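PDB 2OYY: hexameric cytochrome, which binds haem b through an axial tyrosine ligand to the iron and assembles as an all-helical hexamer. Local coordinates for the interface of chains A and B. Numbering follows the deposited sequence. Chains: chain A/B, Hexameric cytochrome.

The interface of chains A and B. Residues chain A 6, 24, 27-28, 63; chain B 18, 57, 60-61, 64.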
loop_
_atom_site.group_PDB
_atom_site.type_symbol
_atom_site.label_atom_id
_atom_site.label_comp_id
_atom_site.label_asym_id
_atom_site.label_seq_id
_atom_site.Cartn_x
_atom_site.Cartn_y
_atom_site.Cartn_z
ATOM N N LEU A 6 -20.470 -9.423 -9.379
ATOM C CA LEU A 6 -19.966 -9.601 -8.008
ATOM C C LEU A 6 -21.057 -9.819 -6.954
ATOM O O LEU A 6 -21.405 -8.877 -6.225
ATOM C CB LEU A 6 -19.027 -8.472 -7.588
ATOM C CG LEU A 6 -18.057 -8.848 -6.460
ATOM C CD1 LEU A 6 -17.172 -10.047 -6.829
ATOM C CD2 LEU A 6 -17.204 -7.672 -6.046
ATOM N N LEU A 24 -11.138 -9.674 -8.813
ATOM C CA LEU A 24 -11.400 -8.301 -8.404
ATOM C C LEU A 24 -10.382 -7.297 -8.940
ATOM O O LEU A 24 -10.713 -6.133 -9.186
ATOM C CB LEU A 24 -11.496 -8.208 -6.886
ATOM C CG LEU A 24 -12.815 -8.699 -6.282
ATOM C CD1 LEU A 24 -12.938 -8.238 -4.841
ATOM C CD2 LEU A 24 -14.026 -8.227 -7.084
ATOM N N ILE A 27 -11.132 -6.753 -12.820
ATOM C CA ILE A 27 -12.376 -6.092 -13.148
ATOM C C ILE A 27 -12.183 -4.579 -13.040
ATOM O O ILE A 27 -12.749 -3.827 -13.833
ATOM C CB ILE A 27 -13.646 -6.648 -12.363
ATOM C CG1 ILE A 27 -14.216 -5.624 -11.388
ATOM C CG2 ILE A 27 -13.378 -7.966 -11.646
ATOM C CD1 ILE A 27 -15.316 -4.787 -11.976
ATOM N N ALA A 28 -11.368 -4.126 -12.090
ATOM C CA ALA A 28 -11.053 -2.687 -12.020
ATOM C C ALA A 28 -10.460 -2.230 -13.351
ATOM O O ALA A 28 -10.759 -1.144 -13.838
ATOM C CB ALA A 28 -10.097 -2.385 -10.888
ATOM N N HIS A 63 -6.538 -7.089 -2.321
ATOM C CA HIS A 63 -7.852 -7.697 -2.435
ATOM C C HIS A 63 -7.979 -8.964 -1.587
ATOM O O HIS A 63 -8.963 -9.122 -0.853
ATOM C CB HIS A 63 -8.189 -8.004 -3.895
ATOM C CG HIS A 63 -8.719 -6.830 -4.648
ATOM N ND1 HIS A 63 -9.898 -6.204 -4.309
ATOM C CD2 HIS A 63 -8.237 -6.172 -5.727
ATOM C CE1 HIS A 63 -10.128 -5.217 -5.151
ATOM N NE2 HIS A 63 -9.136 -5.176 -6.021
ATOM N N PHE B 18 -17.988 -2.095 -5.180
ATOM C CA PHE B 18 -16.834 -1.987 -6.040
ATOM C C PHE B 18 -16.965 -0.752 -6.918
ATOM O O PHE B 18 -15.973 -0.080 -7.187
ATOM C CB PHE B 18 -16.694 -3.250 -6.878
ATOM C CG PHE B 18 -15.344 -3.422 -7.488
ATOM C CD1 PHE B 18 -14.367 -4.140 -6.825
ATOM C CD2 PHE B 18 -15.055 -2.881 -8.725
ATOM C CE1 PHE B 18 -13.120 -4.304 -7.378
ATOM C CE2 PHE B 18 -13.809 -3.033 -9.289
ATOM C CZ PHE B 18 -12.836 -3.741 -8.625
ATOM N N SER B 57 -5.989 0.002 -10.447
ATOM C CA SER B 57 -6.600 -1.122 -9.761
ATOM C C SER B 57 -6.250 -1.175 -8.264
ATOM O O SER B 57 -7.087 -1.557 -7.433
ATOM C CB SER B 57 -6.230 -2.423 -10.468
ATOM O OG SER B 57 -6.890 -3.551 -9.894
ATOM N N VAL B 60 -8.322 1.465 -6.116
ATOM C CA VAL B 60 -9.664 0.973 -5.889
ATOM C C VAL B 60 -9.631 -0.224 -4.935
ATOM O O VAL B 60 -10.581 -0.458 -4.198
ATOM C CB VAL B 60 -10.533 0.728 -7.219
ATOM C CG1 VAL B 60 -9.910 1.380 -8.467
ATOM C CG2 VAL B 60 -10.856 -0.743 -7.444
ATOM N N ALA B 61 -8.518 -0.948 -4.915
ATOM C CA ALA B 61 -8.401 -2.123 -4.049
ATOM C C ALA B 61 -8.300 -1.678 -2.590
ATOM O O ALA B 61 -8.833 -2.342 -1.680
ATOM C CB ALA B 61 -7.195 -2.983 -4.460
ATOM N N PHE B 64 -12.028 -0.278 -1.881
ATOM C CA PHE B 64 -12.952 -1.398 -1.724
ATOM C C PHE B 64 -12.804 -2.054 -0.360
ATOM O O PHE B 64 -13.800 -2.483 0.247
ATOM C CB PHE B 64 -12.769 -2.424 -2.836
ATOM C CG PHE B 64 -13.766 -3.513 -2.797
ATOM C CD1 PHE B 64 -15.099 -3.258 -3.102
ATOM C CD2 PHE B 64 -13.396 -4.794 -2.446
ATOM C CE1 PHE B 64 -16.051 -4.261 -3.054
ATOM C CE2 PHE B 64 -14.338 -5.811 -2.401
ATOM C CZ PHE B 64 -15.664 -5.544 -2.714
#
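The imidazole of A:His63 lies sandwiched across the boundary between two subunits, with B:Ala61 CB on one face and A:Leu24 CB from its own chain on the other. B:Ala61 CB, the alanine methyl, makes a CH-pi contact 3.6 Å from the centroid of the A:His63 ring and sits toward its rim, whereas the A:Leu24 methylene is centred over the opposite face. This is helix-to-helix packing in the HTHP family of hexameric, tyrosine-coordinated haem proteins: helices 14-32 and 50-70 of both chains supply nearly all the residues, and this part of the interface illustrates how subunits can meet through shape and apolar packing. The phenyl ring of B:Phe18 carries A:Ala28 CA at its edge, in plane; its CG is anti to the backbone N (chi1 -163°), which sends the ring tip toward helix 14-32 of chain A. There it meets A:Ile27 tip to tip, CE2 of B:Phe18 lying 3.4 Å from A:Ile27 CG1. A:Leu24 runs past the same phenyl in the opposite direction, its CD2 4.0 Å from B:Phe18 CE1. Its other branch, CD1, turns to B:Phe64 CE2 at 3.7 Å, the two side chains crossing at about a right angle. Within chain B, B:Phe18 CD1 rests over one face of the B:Phe64 ring, near the rim, which brings together the two aromatics that A:Leu24 touches. Nearby, the methyl CB of A:Ala28 packs against B:Val60 CG2 at 3.9 Å and against the B:Ser57 hydroxyl OG at 3.6 Å.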